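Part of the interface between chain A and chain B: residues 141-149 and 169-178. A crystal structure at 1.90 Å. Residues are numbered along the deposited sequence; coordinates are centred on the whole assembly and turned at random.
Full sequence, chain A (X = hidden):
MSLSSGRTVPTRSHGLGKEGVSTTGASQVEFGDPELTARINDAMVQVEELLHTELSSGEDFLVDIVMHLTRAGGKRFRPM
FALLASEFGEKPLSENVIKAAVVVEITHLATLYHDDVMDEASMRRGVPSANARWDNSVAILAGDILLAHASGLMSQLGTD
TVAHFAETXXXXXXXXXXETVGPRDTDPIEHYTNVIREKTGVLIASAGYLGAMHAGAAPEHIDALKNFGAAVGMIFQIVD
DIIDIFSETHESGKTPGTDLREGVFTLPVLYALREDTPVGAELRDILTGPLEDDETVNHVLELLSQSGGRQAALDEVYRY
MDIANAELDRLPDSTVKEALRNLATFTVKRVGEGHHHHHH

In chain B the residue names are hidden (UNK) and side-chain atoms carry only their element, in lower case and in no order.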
ATOM      1  N   LEU A 141       0.825   2.890   8.132  1.00 25.79           N
ATOM      2  CA  LEU A 141       0.330   1.546   8.368  1.00 25.39           C
ATOM      3  C   LEU A 141      -1.198   1.473   8.262  1.00 25.81           C
ATOM      4  O   LEU A 141      -1.745   0.459   7.804  1.00 27.26           O
ATOM      5  CB  LEU A 141       0.812   0.986   9.714  1.00 27.50           C
ATOM      6  CG  LEU A 141       2.345   0.786   9.772  1.00 31.99           C
ATOM      7  CD1 LEU A 141       2.748   0.245  11.150  1.00 30.06           C
ATOM      8  CD2 LEU A 141       2.820  -0.139   8.677  1.00 32.87           C
ATOM      9  N   ALA A 142      -1.892   2.519   8.685  1.00 24.37           N
ATOM     10  CA  ALA A 142      -3.348   2.536   8.481  1.00 25.50           C
ATOM     11  C   ALA A 142      -3.684   2.479   6.971  1.00 26.40           C
ATOM     12  O   ALA A 142      -4.604   1.766   6.539  1.00 26.61           O
ATOM     13  CB  ALA A 142      -3.959   3.788   9.118  1.00 32.16           C
ATOM     14  N   GLY A 143      -2.952   3.247   6.170  1.00 27.67           N
ATOM     15  CA  GLY A 143      -3.169   3.222   4.723  1.00 25.02           C
ATOM     16  C   GLY A 143      -2.907   1.809   4.202  1.00 28.59           C
ATOM     17  O   GLY A 143      -3.676   1.288   3.400  1.00 23.03           O
ATOM     18  N   ASP A 144      -1.848   1.165   4.681  1.00 25.97           N
ATOM     19  CA  ASP A 144      -1.517  -0.189   4.185  1.00 25.57           C
ATOM     20  C   ASP A 144      -2.563  -1.249   4.566  1.00 22.64           C
ATOM     21  O   ASP A 144      -2.877  -2.160   3.753  1.00 23.97           O
ATOM     22  CB  ASP A 144      -0.141  -0.639   4.687  1.00 23.76           C
ATOM     23  CG  ASP A 144       1.001   0.159   4.049  1.00 34.23           C
ATOM     24  OD1 ASP A 144       0.747   0.932   3.103  1.00 29.58           O
ATOM     25  OD2 ASP A 144       2.158   0.018   4.493  1.00 32.20           O
ATOM     26  N   ILE A 145      -3.070  -1.198   5.803  1.00 21.51           N
ATOM     27  CA  ILE A 145      -4.013  -2.231   6.191  1.00 23.23           C
ATOM     28  C   ILE A 145      -5.311  -1.998   5.403  1.00 20.15           C
ATOM     29  O   ILE A 145      -6.001  -2.968   5.044  1.00 24.81           O
ATOM     30  CB  ILE A 145      -4.296  -2.304   7.742  1.00 22.38           C
ATOM     31  CG1 ILE A 145      -5.056  -3.589   8.084  1.00 28.41           C
ATOM     32  CG2 ILE A 145      -5.095  -1.057   8.262  1.00 22.76           C
ATOM     33  CD1 ILE A 145      -4.186  -4.859   8.092  1.00 31.22           C
ATOM     34  N   LEU A 146      -5.627  -0.743   5.100  1.00 20.86           N
ATOM     35  CA  LEU A 146      -6.800  -0.477   4.230  1.00 23.35           C
ATOM     36  C   LEU A 146      -6.644  -1.137   2.862  1.00 27.14           C
ATOM     37  O   LEU A 146      -7.579  -1.767   2.340  1.00 23.96           O
ATOM     38  CB  LEU A 146      -7.100   1.039   4.111  1.00 23.86           C
ATOM     39  CG  LEU A 146      -8.197   1.540   5.068  1.00 26.98           C
ATOM     40  CD1 LEU A 146      -7.860   1.341   6.553  1.00 30.71           C
ATOM     41  CD2 LEU A 146      -8.446   2.996   4.752  1.00 23.71           C
ATOM     42  N   LEU A 147      -5.458  -1.019   2.280  1.00 24.85           N
ATOM     43  CA  LEU A 147      -5.176  -1.700   0.998  1.00 23.21           C
ATOM     44  C   LEU A 147      -5.311  -3.218   1.146  1.00 26.32           C
ATOM     45  O   LEU A 147      -5.836  -3.891   0.256  1.00 22.37           O
ATOM     46  CB  LEU A 147      -3.780  -1.295   0.439  1.00 24.54           C
ATOM     47  CG  LEU A 147      -3.754   0.235   0.164  1.00 34.46           C
ATOM     48  CD1 LEU A 147      -2.370   0.824  -0.021  1.00 37.51           C
ATOM     49  CD2 LEU A 147      -4.659   0.655  -1.033  1.00 31.62           C
ATOM     50  N   ALA A 148      -4.890  -3.773   2.275  1.00 21.40           N
ATOM     51  CA  ALA A 148      -5.085  -5.221   2.486  1.00 23.60           C
ATOM     52  C   ALA A 148      -6.592  -5.568   2.558  1.00 27.23           C
ATOM     53  O   ALA A 148      -7.023  -6.571   1.988  1.00 24.30           O
ATOM     54  CB  ALA A 148      -4.387  -5.710   3.772  1.00 31.34           C
ATOM     55  N   HIS A 149      -7.370  -4.770   3.291  1.00 25.62           N
ATOM     56  CA  HIS A 149      -8.842  -4.943   3.327  1.00 26.23           C
ATOM     57  C   HIS A 149      -9.434  -4.880   1.917  1.00 25.57           C
ATOM     58  O   HIS A 149     -10.287  -5.706   1.532  1.00 25.54           O
ATOM     59  CB  HIS A 149      -9.542  -3.829   4.139  1.00 23.97           C
ATOM     60  CG  HIS A 149      -9.186  -3.815   5.596  1.00 27.30           C
ATOM     61  ND1 HIS A 149      -8.960  -4.958   6.313  1.00 26.04           N
ATOM     62  CD2 HIS A 149      -9.068  -2.789   6.472  1.00 25.95           C
ATOM     63  CE1 HIS A 149      -8.692  -4.648   7.571  1.00 23.59           C
ATOM     64  NE2 HIS A 149      -8.746  -3.331   7.688  1.00 27.34           N
TER
ATOM     65  N   UNK B 169      -0.569  -9.977   3.417  1.00 23.41           N
ATOM     66  CA  UNK B 169      -0.220  -8.575   3.531  1.00 24.72           C
ATOM     67  C   UNK B 169      -0.870  -7.933   4.781  1.00 24.03           C
ATOM     68  O   UNK B 169      -0.216  -7.203   5.507  1.00 26.50           O
ATOM     69  c   UNK B 169       1.554  -4.729   2.462  1.00 32.43           C
ATOM     70  c   UNK B 169      -1.099  -5.392   2.055  1.00 31.55           C
ATOM     71  c   UNK B 169      -0.174  -6.397   2.234  1.00 27.21           C
ATOM     72  c   UNK B 169       1.155  -6.053   2.446  1.00 31.81           C
ATOM     73  c   UNK B 169      -0.594  -7.832   2.235  1.00 20.41           C
ATOM     74  c   UNK B 169       0.629  -3.726   2.286  1.00 28.04           C
ATOM     75  c   UNK B 169      -0.694  -4.039   2.068  1.00 33.80           C
ATOM     76  N   UNK B 170      -2.119  -8.259   5.055  1.00 24.74           N
ATOM     77  CA  UNK B 170      -2.782  -7.794   6.299  1.00 26.40           C
ATOM     78  C   UNK B 170      -2.003  -8.218   7.557  1.00 26.22           C
ATOM     79  O   UNK B 170      -1.807  -7.433   8.486  1.00 22.63           O
ATOM     80  N   UNK B 171      -1.556  -9.459   7.583  1.00 23.12           N
ATOM     81  CA  UNK B 171      -0.670  -9.925   8.678  1.00 28.03           C
ATOM     82  C   UNK B 171       0.641  -9.185   8.784  1.00 32.14           C
ATOM     83  O   UNK B 171       1.064  -8.852   9.906  1.00 27.87           O
ATOM     84  c   UNK B 171      -2.072 -12.011  10.312  1.00 51.16           C
ATOM     85  c   UNK B 171      -1.592 -12.267   8.900  1.00 38.86           C
ATOM     86  o   UNK B 171      -3.140 -11.374  10.493  1.00 64.58           O
ATOM     87  o   UNK B 171      -1.356 -12.431  11.244  1.00 46.99           O
ATOM     88  c   UNK B 171      -0.375 -11.430   8.581  1.00 26.11           C
ATOM     89  N   UNK B 172       1.304  -8.953   7.646  1.00 27.53           N
ATOM     90  CA  UNK B 172       2.580  -8.240   7.655  1.00 27.55           C
ATOM     91  C   UNK B 172       2.377  -6.862   8.220  1.00 28.08           C
ATOM     92  O   UNK B 172       3.199  -6.385   8.990  1.00 26.44           O
ATOM     93  c   UNK B 172       3.171  -8.063   6.234  1.00 30.84           C
ATOM     94  c   UNK B 172       4.071  -8.785   4.015  1.00 36.26           C
ATOM     95  c   UNK B 172       3.879  -9.178   5.470  1.00 36.35           C
ATOM     96  c   UNK B 172       5.220  -9.481   6.062  1.00 32.94           C
ATOM     97  N   UNK B 173       1.297  -6.199   7.803  1.00 21.89           N
ATOM     98  CA  UNK B 173       1.033  -4.841   8.260  1.00 25.13           C
ATOM     99  C   UNK B 173       0.701  -4.882   9.765  1.00 26.85           C
ATOM    100  O   UNK B 173       1.111  -4.012  10.531  1.00 25.99           O
ATOM    101  c   UNK B 173       0.286  -3.924   6.007  1.00 25.14           C
ATOM    102  c   UNK B 173      -0.135  -4.182   7.487  1.00 24.70           C
ATOM    103  c   UNK B 173      -0.493  -2.847   8.148  1.00 25.08           C
ATOM    104  N   UNK B 174      -0.022  -5.919  10.171  1.00 24.30           N
ATOM    105  CA  UNK B 174      -0.396  -6.078  11.587  1.00 24.70           C
ATOM    106  C   UNK B 174       0.891  -6.239  12.412  1.00 25.72           C
ATOM    107  O   UNK B 174       1.024  -5.631  13.467  1.00 22.48           O
ATOM    108  c   UNK B 174      -1.685  -7.509  13.308  1.00 24.37           C
ATOM    109  c   UNK B 174      -1.362  -7.265  11.800  1.00 28.37           C
ATOM    110  o   UNK B 174      -2.574  -7.005  11.084  1.00 24.91           O
ATOM    111  N   UNK B 175       1.838  -7.038  11.924  1.00 23.67           N
ATOM    112  CA  UNK B 175       3.120  -7.221  12.630  1.00 22.39           C
ATOM    113  C   UNK B 175       3.891  -5.929  12.785  1.00 24.48           C
ATOM    114  O   UNK B 175       4.454  -5.653  13.856  1.00 26.34           O
ATOM    115  N   UNK B 176       3.961  -5.125  11.722  1.00 24.23           N
ATOM    116  CA  UNK B 176       4.624  -3.809  11.817  1.00 27.07           C
ATOM    117  C   UNK B 176       3.920  -2.904  12.849  1.00 28.42           C
ATOM    118  O   UNK B 176       4.565  -2.211  13.637  1.00 28.64           O
ATOM    119  c   UNK B 176       4.631  -3.106  10.435  1.00 28.59           C
ATOM    120  o   UNK B 176       4.200  -3.434   7.254  1.00 39.32           O
ATOM    121  n   UNK B 176       6.239  -2.542   7.481  1.00 42.36           N
ATOM    122  c   UNK B 176       5.377  -3.886   9.337  1.00 38.89           C
ATOM    123  c   UNK B 176       5.221  -3.260   7.925  1.00 49.96           C
ATOM    124  N   UNK B 177       2.598  -2.877  12.825  1.00 23.60           N
ATOM    125  CA  UNK B 177       1.831  -2.044  13.796  1.00 22.78           C
ATOM    126  C   UNK B 177       2.047  -2.569  15.212  1.00 28.15           C
ATOM    127  O   UNK B 177       2.205  -1.800  16.145  1.00 31.35           O
ATOM    128  c   UNK B 177      -0.504  -1.043  14.302  1.00 34.34           C
ATOM    129  c   UNK B 177      -1.360   0.822  12.514  1.00 35.17           C
ATOM    130  s   UNK B 177      -0.173   0.709  13.824  1.00 28.06           S
ATOM    131  c   UNK B 177       0.313  -2.068  13.472  1.00 26.23           C
ATOM    132  N   UNK B 178       2.049  -3.891  15.361  1.00 24.13           N
ATOM    133  CA  UNK B 178       2.279  -4.517  16.673  1.00 27.38           C
ATOM    134  C   UNK B 178       3.650  -4.134  17.228  1.00 28.97           C
ATOM    135  O   UNK B 178       3.808  -3.784  18.405  1.00 31.24           O
ATOM    136  c   UNK B 178       2.163  -6.056  16.568  1.00 25.83           C
ATOM    137  c   UNK B 178       2.223  -6.783  17.942  1.00 26.64           C
ATOM    138  c   UNK B 178       2.235  -8.308  17.773  1.00 25.39           C
ATOM    139  n   UNK B 178       1.061  -8.856  17.081  1.00 27.41           N
ATOM    140  c   UNK B 178      -0.069  -9.205  17.704  1.00 33.75           C
ATOM    141  n   UNK B 178      -1.077  -9.708  17.017  1.00 28.48           N
ATOM    142  n   UNK B 178      -0.205  -9.002  19.021  1.00 32.37           N
TER
HETATM  143  O   HOH W   1       3.978  -2.279   4.826  1.00 39.54           O

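Position 169 has seven side-chain carbons: one, then a ring of six. CA-to-CB points toward chain A. One ring carbon lies 3.3 Å from Asp144(A) O and another 3.7 Å from Ala148(A) CB. A carbon followed by a bare six-carbon ring is phenylalanine, Phe169(B). Leu147(A) CB sits at the ring edge, 4.4 Å from CE2 of Phe169(B).

Position 170 has no side-chain atoms. Its N lies 3.6 Å from Ala148(A) CB, and its O lies 3.5 Å from Ile145(A) CD1. A bare backbone means glycine, Gly170(B). The backbone of Gly170(B) itself packs against Ala148(A) and Ile145(A); an ideal CB here would sit at ordinary contact distance from both, 3.7 Å from Ala148(A) CB and 3.9 Å from Ile145(A) CD1.

Position 171 has three carbons, the third carrying two oxygens. It points away and touches nothing on chain A's stretch. The chain length and carboxylate give glutamate, Glu171(B).

Position 172 has four carbons, forked at the second. It is out of reach of chain A's stretch. The fork after CB gives leucine, Leu172(B).

Position 173 has three carbons, one carrying the other two. One tip is 3.6 Å from Leu141(A) O and the other 3.6 Å from Asp144(A) CB. Branching at CB with carbon alone gives valine, Val173(B). Its CG1 is also 3.9 Å from Ile145(A) CB.

Position 174 has one carbon carrying an oxygen and a carbon. The oxygen is 4.0 Å from Ile145(A) CD1. This is threonine, Thr174(B). Its OG1 donates a hydrogen bond to Gly170(B) O at 2.7 Å, within its own helix.

Position 175 has no side-chain atoms and no contact with chain A's stretch. It is glycine, Gly175(B).

Position 176 has three carbons, the third carrying one oxygen and one nitrogen. The oxygen is 3.8 Å from Leu141(A) CD2. The terminal amide gives glutamine, Gln176(B). Water 1 donates to its OE1 at 2.7 Å and to Asp144(A) OD2 at 2.9 Å.

Position 177 has two carbons, a sulfur and a last carbon, unbranched. That last carbon is 3.5 Å from Leu141(A) CB. The thioether gives methionine, Met177(B).

Position 178 has three carbons, a nitrogen, then a carbon carrying two nitrogens. The end leads away from chain A's stretch. The guanidinium gives arginine, Arg178(B).

The two helices run nearly antiparallel, at 161°, with axes 8.8 Å apart at closest approach. No direct hydrogen bond joins the stretches. Leu141(A) packs against Val173(B) and Met177(B), while Ala148(A) fits against Phe169(B) and Gly170(B). The water bridge adds a polar link to this mostly apolar packing.

Chain B (169-178) FGELVTGQMR
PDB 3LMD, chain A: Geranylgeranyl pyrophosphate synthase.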